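Local coordinates for protein 5,10-methylenetetrahydrofolate dehydrogenase (Bombyx mori, PDB 5ZF1) that oxidises 5,10-methylenetetrahydrofolate to 5,10-methenyltetrahydrofolate in one-carbon metabolism, probably using NADP+ as the electron acceptor, at residues A32-D43 and S90-P101; P173-D181 and G189-C197. All coordinates share one frame; numbering follows the deposited sequence. Where two conformers were deposited one is given.

The two contacts lie in different domains, on opposite sides of the chain's centre: their centres are about 29 Å apart and their nearest atoms about 11 Å, with no touch. Contact 1 pairs two parallel strands of the catalytic domain. Contact 2 follows later in the chain and packs a helix on the next strand of a beta-alpha-beta unit in the Rossmann-type NAD(P)-binding domain, where the strand meets the second subunit. As in relatives, folate and cofactor are expected in the cleft between the domains; Q97 of contact 1, hydrogen-bonded to K53, probably lies on the folate side of that cleft. A bound 1,2-ethanediol, about 4 Å from the side chain of M190 in contact 2, probably comes from the crystallisation liquor.

Contact 1: A32-D43 and S90-P101; sequences APTIRCIIVGDD and SVDGILVQLPVP
T34 and D92 are clasped together where strand 34-40 starts to pair with strand 93-96. T34 N donates to D92 OD2 at 3.0 Å, meeting the anti side of the carboxylate 23° out of its plane. The hydroxyl does double duty: T34 OG1 accepts from D92 N at 2.9 Å and gives its proton to S90 O, also 2.9 Å away. With chi1 at 60°, OG1 lies between the backbone N and the carbonyl carbon, within reach of both partners; a hydroxyl suits the place because it can give and accept. T34 O receives weaker bonds from D92 N and G93 N.

Regular parallel pairing then takes over. R36 and I38 each use both N and O toward segment 90-101, as in L95 N to R36 O at 2.9 Å, while I35 and C37 turn their backbone polar groups to strand 63-69; strand 34-40 is thus the middle one of three. Past I38 the strands part, and water 1 steps in, accepting from V40 N at 2.7 Å and lying within bonding reach of Q97 O.

On one face I35 CD1 touches L95 CD1 at 3.6 Å, with C37 SG nearby. I38 and I94 take the other face, under L85 of helix 75-87. Near the start of the pairing R36 CG rests on V91 CG1 at 3.7 Å, and its bent chain brings NH1 over the I35 carbonyl, 64° out of that plane. I39 CD1 lies alongside the Q97 stem, 3.5 Å from CB, while Q97 OE1 bonds to K53 NZ.

With T34 and D92 meeting backbone groups at one end and a water at the other, the parallel pairing can stop without leaving those groups unmatched, while the buried faces carry apolar side chains.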
ATOM      1  N   ALA B  32     -13.567  27.828 -12.065  1.00 32.53           N
ATOM      2  CA  ALA B  32     -13.199  27.519 -10.692  1.00 30.59           C
ATOM      3  C   ALA B  32     -13.535  26.061 -10.378  1.00 25.28           C
ATOM      4  O   ALA B  32     -14.537  25.535 -10.869  1.00 26.09           O
ATOM      5  CB  ALA B  32     -13.925  28.444  -9.714  1.00 33.45           C
ATOM      6  N   PRO B  33     -12.730  25.394  -9.552  1.00 24.15           N
ATOM      7  CA  PRO B  33     -13.009  23.991  -9.215  1.00 23.60           C
ATOM      8  C   PRO B  33     -14.361  23.837  -8.546  1.00 25.37           C
ATOM      9  O   PRO B  33     -14.773  24.677  -7.744  1.00 26.54           O
ATOM     10  CB  PRO B  33     -11.870  23.628  -8.249  1.00 22.68           C
ATOM     11  CG  PRO B  33     -10.812  24.622  -8.470  1.00 23.55           C
ATOM     12  CD  PRO B  33     -11.522  25.903  -8.892  1.00 22.62           C
ATOM     13  N   THR B  34     -15.041  22.731  -8.854  1.00 23.30           N
ATOM     14  CA  THR B  34     -16.362  22.436  -8.313  1.00 23.68           C
ATOM     15  C   THR B  34     -16.341  21.103  -7.584  1.00 28.77           C
ATOM     16  O   THR B  34     -15.721  20.145  -8.055  1.00 25.84           O
ATOM     17  CB  THR B  34     -17.408  22.384  -9.422  1.00 28.99           C
ATOM     18  OG1 THR B  34     -17.051  21.359 -10.356  1.00 28.60           O
ATOM     19  CG2 THR B  34     -17.482  23.733 -10.152  1.00 27.45           C
ATOM     20  N   ILE B  35     -17.031  21.048  -6.445  1.00 24.76           N
ATOM     21  CA  ILE B  35     -17.162  19.835  -5.645  1.00 22.75           C
ATOM     22  C   ILE B  35     -18.633  19.599  -5.318  1.00 28.96           C
ATOM     23  O   ILE B  35     -19.389  20.539  -5.044  1.00 26.03           O
ATOM     24  CB  ILE B  35     -16.305  19.897  -4.360  1.00 26.03           C
ATOM     25  CG1 ILE B  35     -16.456  18.605  -3.554  1.00 31.98           C
ATOM     26  CG2 ILE B  35     -16.652  21.091  -3.499  1.00 29.74           C
ATOM     27  CD1 ILE B  35     -15.570  18.546  -2.340  1.00 36.05           C
ATOM     28  N   ARG B  36     -19.037  18.334  -5.363  1.00 25.21           N
ATOM     29  CA  ARG B  36     -20.366  17.903  -4.950  1.00 26.92           C
ATOM     30  C   ARG B  36     -20.195  16.935  -3.794  1.00 32.76           C
ATOM     31  O   ARG B  36     -19.464  15.947  -3.915  1.00 30.60           O
ATOM     32  CB  ARG B  36     -21.113  17.239  -6.103  1.00 30.67           C
ATOM     33  CG  ARG B  36     -21.225  18.112  -7.340  1.00 32.45           C
ATOM     34  CD  ARG B  36     -22.193  19.279  -7.112  1.00 38.96           C
ATOM     35  NE  ARG B  36     -22.281  20.142  -8.290  1.00 37.59           N
ATOM     36  CZ  ARG B  36     -21.662  21.311  -8.417  1.00 38.43           C
ATOM     37  NH1 ARG B  36     -20.909  21.788  -7.432  1.00 34.45           N
ATOM     38  NH2 ARG B  36     -21.805  22.011  -9.533  1.00 39.68           N
ATOM     39  N   CYS B  37     -20.844  17.226  -2.674  1.00 28.46           N
ATOM     40  CA  CYS B  37     -20.782  16.388  -1.483  0.80 29.59           C
ATOM     41  C   CYS B  37     -22.132  15.710  -1.287  1.00 36.34           C
ATOM     42  O   CYS B  37     -23.141  16.393  -1.072  1.00 35.76           O
ATOM     43  CB  CYS B  37     -20.414  17.212  -0.247  0.80 33.66           C
ATOM     44  SG  CYS B  37     -18.835  18.097  -0.359  0.80 35.11           S
ATOM     45  N   ILE B  38     -22.146  14.378  -1.346  1.00 29.22           N
ATOM     46  CA  ILE B  38     -23.371  13.610  -1.166  1.00 34.22           C
ATOM     47  C   ILE B  38     -23.510  13.264   0.307  1.00 31.41           C
ATOM     48  O   ILE B  38     -22.577  12.729   0.922  1.00 32.18           O
ATOM     49  CB  ILE B  38     -23.368  12.344  -2.036  1.00 32.49           C
ATOM     50  CG1 ILE B  38     -23.389  12.719  -3.510  1.00 33.15           C
ATOM     51  CG2 ILE B  38     -24.564  11.465  -1.696  1.00 41.62           C
ATOM     52  CD1 ILE B  38     -23.261  11.527  -4.440  1.00 36.21           C
ATOM     53  N   ILE B  39     -24.670  13.589   0.869  1.00 33.13           N
ATOM     54  CA  ILE B  39     -25.014  13.375   2.272  1.00 39.21           C
ATOM     55  C   ILE B  39     -26.201  12.429   2.308  1.00 37.83           C
ATOM     56  O   ILE B  39     -27.263  12.744   1.756  1.00 44.31           O
ATOM     57  CB  ILE B  39     -25.373  14.691   2.985  1.00 44.37           C
ATOM     58  CG1 ILE B  39     -24.143  15.409   3.508  1.00 51.79           C
ATOM     59  CG2 ILE B  39     -26.258  14.416   4.182  1.00 54.23           C
ATOM     60  CD1 ILE B  39     -23.555  14.728   4.718  1.00 61.41           C
ATOM     61  N   VAL B  40     -26.032  11.279   2.947  1.00 42.37           N
ATOM     62  CA  VAL B  40     -27.099  10.291   3.066  1.00 46.53           C
ATOM     63  C   VAL B  40     -27.527  10.250   4.527  1.00 46.79           C
ATOM     64  O   VAL B  40     -26.782   9.771   5.393  1.00 51.00           O
ATOM     65  CB  VAL B  40     -26.665   8.906   2.565  1.00 43.01           C
ATOM     66  CG1 VAL B  40     -27.696   7.855   2.959  1.00 48.62           C
ATOM     67  CG2 VAL B  40     -26.474   8.929   1.056  1.00 40.94           C
ATOM     68  N   GLY B  41     -28.725  10.751   4.802  1.00 47.45           N
ATOM     69  CA  GLY B  41     -29.261  10.734   6.145  1.00 54.61           C
ATOM     70  C   GLY B  41     -29.207  12.094   6.807  1.00 60.79           C
ATOM     71  O   GLY B  41     -28.859  13.114   6.203  1.00 62.54           O
ATOM     72  N   ASP B  42     -29.555  12.091   8.095  1.00 66.14           N
ATOM     73  CA  ASP B  42     -29.657  13.314   8.882  1.00 68.98           C
ATOM     74  C   ASP B  42     -28.813  13.242  10.150  1.00 66.29           C
ATOM     75  O   ASP B  42     -29.161  13.848  11.167  1.00 70.86           O
ATOM     76  CB  ASP B  42     -31.115  13.616   9.230  1.00 69.30           C
ATOM     77  CG  ASP B  42     -31.701  14.720   8.373  1.00 74.37           C
ATOM     78  OD1 ASP B  42     -31.020  15.752   8.178  1.00 75.52           O
ATOM     79  OD2 ASP B  42     -32.843  14.557   7.894  1.00 85.08           O
ATOM     80  N   ASP B  43     -27.710  12.506  10.108  1.00 59.48           N
ATOM     81  CA  ASP B  43     -26.776  12.492  11.225  1.00 58.78           C
ATOM     82  C   ASP B  43     -26.272  13.909  11.483  1.00 66.28           C
ATOM     83  O   ASP B  43     -25.616  14.492  10.604  1.00 62.63           O
ATOM     84  CB  ASP B  43     -25.606  11.555  10.936  1.00 60.86           C
ATOM     85  CG  ASP B  43     -24.610  11.494  12.081  1.00 64.69           C
ATOM     86  OD1 ASP B  43     -25.048  11.458  13.250  1.00 68.44           O
ATOM     87  OD2 ASP B  43     -23.388  11.482  11.816  1.00 66.65           O
ATOM     88  N   SER B  90     -19.362  19.564 -15.653  1.00 29.86           N
ATOM     89  CA  SER B  90     -19.360  20.737 -14.794  1.00 35.71           C
ATOM     90  C   SER B  90     -18.980  20.404 -13.362  1.00 33.99           C
ATOM     91  O   SER B  90     -18.915  21.311 -12.523  1.00 27.66           O
ATOM     92  CB  SER B  90     -20.734  21.413 -14.806  1.00 33.19           C
ATOM     93  OG  SER B  90     -21.677  20.617 -14.126  1.00 32.82           O
ATOM     94  N   VAL B  91     -18.740  19.128 -13.066  1.00 31.35           N
ATOM     95  CA  VAL B  91     -18.380  18.666 -11.731  1.00 31.31           C
ATOM     96  C   VAL B  91     -16.943  18.161 -11.785  1.00 26.74           C
ATOM     97  O   VAL B  91     -16.622  17.279 -12.591  1.00 27.47           O
ATOM     98  CB  VAL B  91     -19.327  17.565 -11.242  1.00 29.48           C
ATOM     99  CG1 VAL B  91     -18.832  16.986  -9.917  1.00 25.91           C
ATOM    100  CG2 VAL B  91     -20.765  18.107 -11.128  1.00 33.03           C
ATOM    101  N   ASP B  92     -16.080  18.740 -10.952  1.00 24.65           N
ATOM    102  CA  ASP B  92     -14.676  18.350 -10.907  1.00 25.48           C
ATOM    103  C   ASP B  92     -14.376  17.357  -9.797  1.00 25.77           C
ATOM    104  O   ASP B  92     -13.461  16.536  -9.940  1.00 27.55           O
ATOM    105  CB  ASP B  92     -13.782  19.581 -10.713  1.00 24.00           C
ATOM    106  CG  ASP B  92     -13.954  20.602 -11.810  1.00 28.64           C
ATOM    107  OD1 ASP B  92     -14.020  20.207 -12.990  1.00 29.12           O
ATOM    108  OD2 ASP B  92     -14.033  21.801 -11.483  1.00 28.84           O
ATOM    109  N   GLY B  93     -15.115  17.421  -8.697  1.00 23.11           N
ATOM    110  CA  GLY B  93     -14.842  16.570  -7.556  1.00 24.93           C
ATOM    111  C   GLY B  93     -16.103  16.020  -6.940  1.00 28.87           C
ATOM    112  O   GLY B  93     -17.122  16.709  -6.874  1.00 28.16           O
ATOM    113  N   ILE B  94     -16.052  14.770  -6.491  1.00 22.73           N
ATOM    114  CA  ILE B  94     -17.189  14.104  -5.874  1.00 25.36           C
ATOM    115  C   ILE B  94     -16.735  13.531  -4.543  1.00 30.06           C
ATOM    116  O   ILE B  94     -15.719  12.829  -4.482  1.00 25.54           O
ATOM    117  CB  ILE B  94     -17.757  12.979  -6.756  1.00 24.19           C
ATOM    118  CG1 ILE B  94     -18.257  13.526  -8.094  1.00 29.60           C
ATOM    119  CG2 ILE B  94     -18.864  12.237  -5.998  1.00 23.16           C
ATOM    120  CD1 ILE B  94     -18.246  12.498  -9.236  1.00 29.95           C
ATOM    121  N   LEU B  95     -17.485  13.832  -3.488  1.00 21.31           N
ATOM    122  CA  LEU B  95     -17.270  13.264  -2.164  1.00 24.67           C
ATOM    123  C   LEU B  95     -18.556  12.609  -1.690  1.00 31.44           C
ATOM    124  O   LEU B  95     -19.648  13.131  -1.924  1.00 30.12           O
ATOM    125  CB  LEU B  95     -16.874  14.328  -1.137  1.00 30.87           C
ATOM    126  CG  LEU B  95     -15.497  14.970  -1.057  1.00 36.71           C
ATOM    127  CD1 LEU B  95     -15.461  15.892   0.163  1.00 37.73           C
ATOM    128  CD2 LEU B  95     -14.389  13.921  -0.976  1.00 31.67           C
ATOM    129  N   VAL B  96     -18.426  11.478  -1.010  1.00 29.38           N
ATOM    130  CA  VAL B  96     -19.536  10.879  -0.273  1.00 29.13           C
ATOM    131  C   VAL B  96     -19.192  10.953   1.207  1.00 30.44           C
ATOM    132  O   VAL B  96     -18.154  10.435   1.639  1.00 32.02           O
ATOM    133  CB  VAL B  96     -19.807   9.435  -0.727  1.00 28.23           C
ATOM    134  CG1 VAL B  96     -20.972   8.838   0.057  1.00 30.82           C
ATOM    135  CG2 VAL B  96     -20.116   9.415  -2.212  1.00 28.15           C
ATOM    136  N   GLN B  97     -20.039  11.625   1.983  1.00 34.15           N
ATOM    137  CA  GLN B  97     -19.808  11.726   3.421  1.00 40.47           C
ATOM    138  C   GLN B  97     -19.871  10.339   4.052  1.00 53.89           C
ATOM    139  O   GLN B  97     -20.814   9.575   3.812  1.00 43.05           O
ATOM    140  CB  GLN B  97     -20.840  12.654   4.064  1.00 44.28           C
ATOM    141  CG  GLN B  97     -20.676  12.853   5.565  1.00 53.79           C
ATOM    142  CD  GLN B  97     -19.369  13.530   5.921  1.00 51.12           C
ATOM    143  OE1 GLN B  97     -19.016  14.557   5.346  1.00 49.91           O
ATOM    144  NE2 GLN B  97     -18.650  12.966   6.884  1.00 54.15           N
ATOM    145  N   LEU B  98     -18.882  10.032   4.899  1.00 53.27           N
ATOM    146  CA  LEU B  98     -18.576   8.646   5.239  1.00 60.59           C
ATOM    147  C   LEU B  98     -19.190   8.122   6.536  1.00 68.52           C
ATOM    148  O   LEU B  98     -18.513   7.422   7.300  1.00 75.49           O
ATOM    149  CB  LEU B  98     -17.059   8.453   5.291  1.00 66.06           C
ATOM    150  CG  LEU B  98     -16.666   7.026   4.932  1.00 56.58           C
ATOM    151  CD1 LEU B  98     -17.395   6.639   3.656  1.00 58.69           C
ATOM    152  CD2 LEU B  98     -15.165   6.890   4.781  1.00 58.57           C
ATOM    153  N   PRO B  99     -20.433   8.453   6.846  1.00 72.65           N
ATOM    154  CA  PRO B  99     -21.281   7.469   7.527  1.00 64.52           C
ATOM    155  C   PRO B  99     -22.468   7.097   6.654  1.00 55.38           C
ATOM    156  O   PRO B  99     -23.508   7.765   6.673  1.00 60.78           O
ATOM    157  CB  PRO B  99     -21.703   8.187   8.817  1.00 68.15           C
ATOM    158  CG  PRO B  99     -21.174   9.608   8.688  1.00 71.03           C
ATOM    159  CD  PRO B  99     -20.814   9.810   7.254  1.00 68.56           C
ATOM    160  N   VAL B 100     -22.306   6.041   5.866  1.00 62.84           N
ATOM    161  CA  VAL B 100     -23.333   5.571   4.938  1.00 60.77           C
ATOM    162  C   VAL B 100     -24.007   4.350   5.561  1.00 59.34           C
ATOM    163  O   VAL B 100     -23.330   3.552   6.228  1.00 63.05           O
ATOM    164  CB  VAL B 100     -22.714   5.277   3.559  1.00 58.45           C
ATOM    165  CG1 VAL B 100     -23.510   4.255   2.786  1.00 58.72           C
ATOM    166  CG2 VAL B 100     -22.588   6.563   2.754  1.00 54.88           C
ATOM    167  N   PRO B 101     -25.337   4.175   5.396  1.00 53.57           N
ATOM    168  CA  PRO B 101     -26.043   3.072   6.075  1.00 59.83           C
ATOM    169  C   PRO B 101     -25.443   1.691   5.853  1.00 59.12           C
ATOM    170  O   PRO B 101     -24.710   1.462   4.886  1.00 57.36           O
ATOM    171  CB  PRO B 101     -27.455   3.148   5.483  1.00 58.03           C
ATOM    172  CG  PRO B 101     -27.621   4.569   5.084  1.00 57.79           C
ATOM    173  CD  PRO B 101     -26.265   5.060   4.668  1.00 52.28           C
TER
HETATM  174  O   HOH W   1     -23.932  10.280   4.341  1.00 43.52           O

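Contact 2: P173-D181 and G189-C197; sequences PIAMMLHSD and GMDATVTIC
L178 and V194 meet where helix 173-178 runs nearly antiparallel to strand 193-197, the axes approaching to 8.5 Å at 161°, as expected of a helix packed on the next strand of a beta-alpha-beta unit. A192 N donates to L178 O at 2.8 Å, in the carbonyl plane, and satisfies an acceptor at the helix end. D191 N makes a weaker bond to S180 O. D191 has left-handed backbone angles, a conformation aspartate tolerates fairly well, and at G189 a side chain would probably run into the D181 backbone, which suits glycine to the place.

V194 points at the helix and divides its two methyls between neighbouring partners. With CG1 anti to the backbone N, chi1 176°, that methyl reaches A175 CB at 3.9 Å; the other, CG2, meets L178 CB at 3.6 Å and sits at the edge of the H179 ring. I196 CG1 also touches A175 CB at 3.9 Å. The small alanine lets both beta-branched residues of the strand come close, while L178 reaches further, to A161 and V163 of strand 160-164.

Beyond the helix two acids cross at a slant: D181 OD1 and D191 OD1 are 3.5 Å apart, their carboxylate planes turned by 66°. The other subunit probably offsets their repulsion, for its R199 forms a salt bridge with D181 OD2 and its R166 one with D191 OD1; D191 OD2 also accepts from K182 N. Replacing D191 with a leucine would probably strand R166 of the second subunit without its carboxylate mate and leave K182 N without this acceptor.

Strand 193-197 pairs antiparallel with a strand of that subunit. The chemistry therefore divides the work: apolar side chains and one backbone bond join helix to strand inside one chain, and the two acids beyond the helix end are probably balanced by arginines of the second subunit.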
ATOM      1  N   PRO B 173      -2.461   4.883   4.675  1.00 15.24           N
ATOM      2  CA  PRO B 173      -1.894   5.929   3.814  1.00 18.28           C
ATOM      3  C   PRO B 173      -0.868   6.789   4.532  1.00 18.65           C
ATOM      4  O   PRO B 173       0.086   7.232   3.893  1.00 21.42           O
ATOM      5  CB  PRO B 173      -3.128   6.743   3.384  1.00 20.70           C
ATOM      6  CG  PRO B 173      -4.290   5.811   3.573  1.00 21.57           C
ATOM      7  CD  PRO B 173      -3.931   4.946   4.744  1.00 18.45           C
ATOM      8  N   ILE B 174      -1.013   7.026   5.832  1.00 18.15           N
ATOM      9  CA  ILE B 174       0.013   7.785   6.552  1.00 21.35           C
ATOM     10  C   ILE B 174       1.340   7.036   6.523  1.00 22.34           C
ATOM     11  O   ILE B 174       2.390   7.600   6.188  1.00 20.24           O
ATOM     12  CB  ILE B 174      -0.437   8.065   7.996  1.00 18.99           C
ATOM     13  CG1 ILE B 174      -1.557   9.108   8.002  1.00 17.40           C
ATOM     14  CG2 ILE B 174       0.779   8.518   8.839  1.00 22.56           C
ATOM     15  CD1 ILE B 174      -2.133   9.404   9.371  1.00 23.04           C
ATOM     16  N   ALA B 175       1.317   5.748   6.897  1.00 17.62           N
ATOM     17  CA  ALA B 175       2.558   4.973   6.884  1.00 18.37           C
ATOM     18  C   ALA B 175       3.164   4.916   5.493  1.00 22.81           C
ATOM     19  O   ALA B 175       4.390   5.014   5.340  1.00 23.26           O
ATOM     20  CB  ALA B 175       2.305   3.554   7.406  1.00 18.57           C
ATOM     21  N   MET B 176       2.318   4.765   4.458  1.00 17.29           N
ATOM     22  CA  MET B 176       2.828   4.646   3.094  0.70 16.94           C
ATOM     23  C   MET B 176       3.585   5.899   2.683  1.00 23.80           C
ATOM     24  O   MET B 176       4.660   5.813   2.079  1.00 23.89           O
ATOM     25  CB  MET B 176       1.676   4.366   2.126  0.70 21.05           C
ATOM     26  CG  MET B 176       2.098   4.006   0.699  0.70 28.71           C
ATOM     27  SD  MET B 176       3.001   2.439   0.513  0.70 24.67           S
ATOM     28  CE  MET B 176       1.867   1.223   1.169  0.70 26.61           C
ATOM     29  N   MET B 177       3.041   7.063   2.999  1.00 20.89           N
ATOM     30  CA  MET B 177       3.675   8.336   2.644  0.55 22.86           C
ATOM     31  C   MET B 177       4.937   8.568   3.449  1.00 27.02           C
ATOM     32  O   MET B 177       5.920   9.115   2.945  1.00 25.61           O
ATOM     33  CB  MET B 177       2.730   9.505   2.902  0.55 19.10           C
ATOM     34  CG  MET B 177       1.319   9.282   2.496  0.55 24.49           C
ATOM     35  SD  MET B 177       0.761  10.676   1.576  0.55 30.50           S
ATOM     36  CE  MET B 177       1.864  10.425   0.215  0.55 19.02           C
ATOM     37  N   LEU B 178       4.896   8.204   4.724  1.00 18.98           N
ATOM     38  CA  LEU B 178       6.033   8.450   5.592  1.00 18.74           C
ATOM     39  C   LEU B 178       7.275   7.718   5.110  1.00 22.64           C
ATOM     40  O   LEU B 178       8.404   8.178   5.353  1.00 19.37           O
ATOM     41  CB  LEU B 178       5.677   8.032   7.018  1.00 17.39           C
ATOM     42  CG  LEU B 178       5.272   9.098   8.022  1.00 33.27           C
ATOM     43  CD1 LEU B 178       4.056   9.874   7.577  1.00 36.16           C
ATOM     44  CD2 LEU B 178       5.027   8.411   9.347  1.00 26.37           C
ATOM     45  N   HIS B 179       7.105   6.571   4.455  1.00 20.45           N
ATOM     46  CA  HIS B 179       8.244   5.845   3.906  1.00 20.51           C
ATOM     47  C   HIS B 179       8.326   5.994   2.385  1.00 23.23           C
ATOM     48  O   HIS B 179       8.977   5.194   1.717  1.00 32.51           O
ATOM     49  CB  HIS B 179       8.248   4.377   4.362  1.00 23.71           C
ATOM     50  CG  HIS B 179       7.163   3.504   3.792  1.00 24.14           C
ATOM     51  ND1 HIS B 179       7.182   3.033   2.499  1.00 35.98           N
ATOM     52  CD2 HIS B 179       6.082   2.930   4.380  1.00 30.20           C
ATOM     53  CE1 HIS B 179       6.127   2.262   2.292  1.00 26.08           C
ATOM     54  NE2 HIS B 179       5.444   2.183   3.421  1.00 26.06           N
ATOM     55  N   SER B 180       7.728   7.045   1.831  1.00 23.77           N
ATOM     56  CA  SER B 180       7.854   7.232   0.392  1.00 28.97           C
ATOM     57  C   SER B 180       9.291   7.613   0.061  1.00 29.94           C
ATOM     58  O   SER B 180      10.013   8.144   0.902  1.00 25.55           O
ATOM     59  CB  SER B 180       6.861   8.279  -0.114  1.00 34.39           C
ATOM     60  OG  SER B 180       6.763   9.383   0.767  1.00 40.14           O
ATOM     61  N   ASP B 181       9.725   7.262  -1.148  1.00 33.59           N
ATOM     62  CA  ASP B 181      11.022   7.697  -1.663  1.00 26.61           C
ATOM     63  C   ASP B 181      10.810   8.996  -2.421  1.00 35.66           C
ATOM     64  O   ASP B 181      10.035   9.041  -3.382  1.00 36.36           O
ATOM     65  CB  ASP B 181      11.661   6.641  -2.561  1.00 35.26           C
ATOM     66  CG  ASP B 181      13.049   7.064  -3.062  1.00 39.20           C
ATOM     67  OD1 ASP B 181      13.609   8.033  -2.512  1.00 40.65           O
ATOM     68  OD2 ASP B 181      13.570   6.433  -4.003  1.00 47.35           O
ATOM     69  N   GLY B 189       7.821  12.194  -0.914  1.00 55.43           N
ATOM     70  CA  GLY B 189       8.818  11.299  -0.361  1.00 50.99           C
ATOM     71  C   GLY B 189       9.483  11.725   0.926  1.00 34.39           C
ATOM     72  O   GLY B 189      10.383  12.571   0.944  1.00 42.75           O
ATOM     73  N   MET B 190       9.081  11.070   2.008  1.00 37.75           N
ATOM     74  CA  MET B 190       9.571  11.411   3.332  0.61 25.66           C
ATOM     75  C   MET B 190      10.708  10.522   3.813  1.00 21.13           C
ATOM     76  O   MET B 190      11.513  10.974   4.635  1.00 20.12           O
ATOM     77  CB  MET B 190       8.410  11.361   4.327  0.61 23.25           C
ATOM     78  CG  MET B 190       7.124  11.848   3.709  0.61 27.13           C
ATOM     79  SD  MET B 190       6.051  12.562   4.950  0.61 24.41           S
ATOM     80  CE  MET B 190       6.760  14.189   5.154  0.61 32.29           C
ATOM     81  N   ASP B 191      10.792   9.276   3.339  1.00 17.18           N
ATOM     82  CA  ASP B 191      11.970   8.431   3.558  1.00 16.91           C
ATOM     83  C   ASP B 191      12.234   8.153   5.038  1.00 16.45           C
ATOM     84  O   ASP B 191      13.362   7.901   5.440  1.00 17.79           O
ATOM     85  CB  ASP B 191      13.222   9.055   2.896  1.00 15.60           C
ATOM     86  CG  ASP B 191      13.233   8.862   1.387  1.00 21.69           C
ATOM     87  OD1 ASP B 191      13.272   7.690   0.963  1.00 20.87           O
ATOM     88  OD2 ASP B 191      13.192   9.864   0.617  1.00 22.97           O
ATOM     89  N   ALA B 192      11.194   8.139   5.860  1.00 17.44           N
ATOM     90  CA  ALA B 192      11.356   7.674   7.231  1.00 15.88           C
ATOM     91  C   ALA B 192      11.397   6.146   7.283  1.00 17.00           C
ATOM     92  O   ALA B 192      10.944   5.457   6.365  1.00 17.75           O
ATOM     93  CB  ALA B 192      10.216   8.183   8.112  1.00 15.02           C
ATOM     94  N   THR B 193      11.940   5.627   8.387  1.00 14.86           N
ATOM     95  CA  THR B 193      11.874   4.206   8.733  1.00 13.84           C
ATOM     96  C   THR B 193      10.614   4.024   9.580  1.00 17.62           C
ATOM     97  O   THR B 193      10.558   4.515  10.701  1.00 16.29           O
ATOM     98  CB  THR B 193      13.114   3.795   9.525  1.00 14.08           C
ATOM     99  OG1 THR B 193      14.293   4.089   8.762  1.00 18.62           O
ATOM    100  CG2 THR B 193      13.081   2.285   9.846  1.00 16.22           C
ATOM    101  N   VAL B 194       9.616   3.301   9.071  1.00 15.82           N
ATOM    102  CA  VAL B 194       8.267   3.346   9.646  1.00 13.82           C
ATOM    103  C   VAL B 194       7.965   2.009  10.291  1.00 15.42           C
ATOM    104  O   VAL B 194       8.173   0.969   9.667  1.00 15.83           O
ATOM    105  CB  VAL B 194       7.211   3.652   8.570  1.00 18.79           C
ATOM    106  CG1 VAL B 194       5.812   3.599   9.156  1.00 15.59           C
ATOM    107  CG2 VAL B 194       7.440   5.028   7.962  1.00 14.56           C
ATOM    108  N   THR B 195       7.478   2.036  11.530  1.00 14.12           N
ATOM    109  CA  THR B 195       6.915   0.842  12.163  1.00 16.54           C
ATOM    110  C   THR B 195       5.414   1.028  12.218  1.00 15.91           C
ATOM    111  O   THR B 195       4.941   2.072  12.666  1.00 14.01           O
ATOM    112  CB  THR B 195       7.455   0.656  13.581  1.00 18.64           C
ATOM    113  OG1 THR B 195       8.884   0.575  13.545  1.00 17.90           O
ATOM    114  CG2 THR B 195       6.842  -0.623  14.226  1.00 18.41           C
ATOM    115  N   ILE B 196       4.668   0.024  11.755  1.00 14.70           N
ATOM    116  CA  ILE B 196       3.215   0.022  11.815  1.00 13.80           C
ATOM    117  C   ILE B 196       2.837  -0.804  13.034  1.00 15.72           C
ATOM    118  O   ILE B 196       3.086  -2.012  13.060  1.00 15.16           O
ATOM    119  CB  ILE B 196       2.602  -0.587  10.550  1.00 13.07           C
ATOM    120  CG1 ILE B 196       2.996   0.248   9.316  1.00 18.86           C
ATOM    121  CG2 ILE B 196       1.098  -0.637  10.674  1.00 17.02           C
ATOM    122  CD1 ILE B 196       2.893  -0.543   8.028  1.00 17.81           C
ATOM    123  N   CYS B 197       2.289  -0.143  14.043  1.00 12.91           N
ATOM    124  CA  CYS B 197       1.715  -0.804  15.205  1.00 15.03           C
ATOM    125  C   CYS B 197       0.202  -0.763  15.079  1.00 14.25           C
ATOM    126  O   CYS B 197      -0.358   0.076  14.372  1.00 15.50           O
ATOM    127  CB  CYS B 197       2.157  -0.122  16.501  1.00 15.51           C
ATOM    128  SG  CYS B 197       3.931  -0.235  16.844  1.00 19.41           S
TER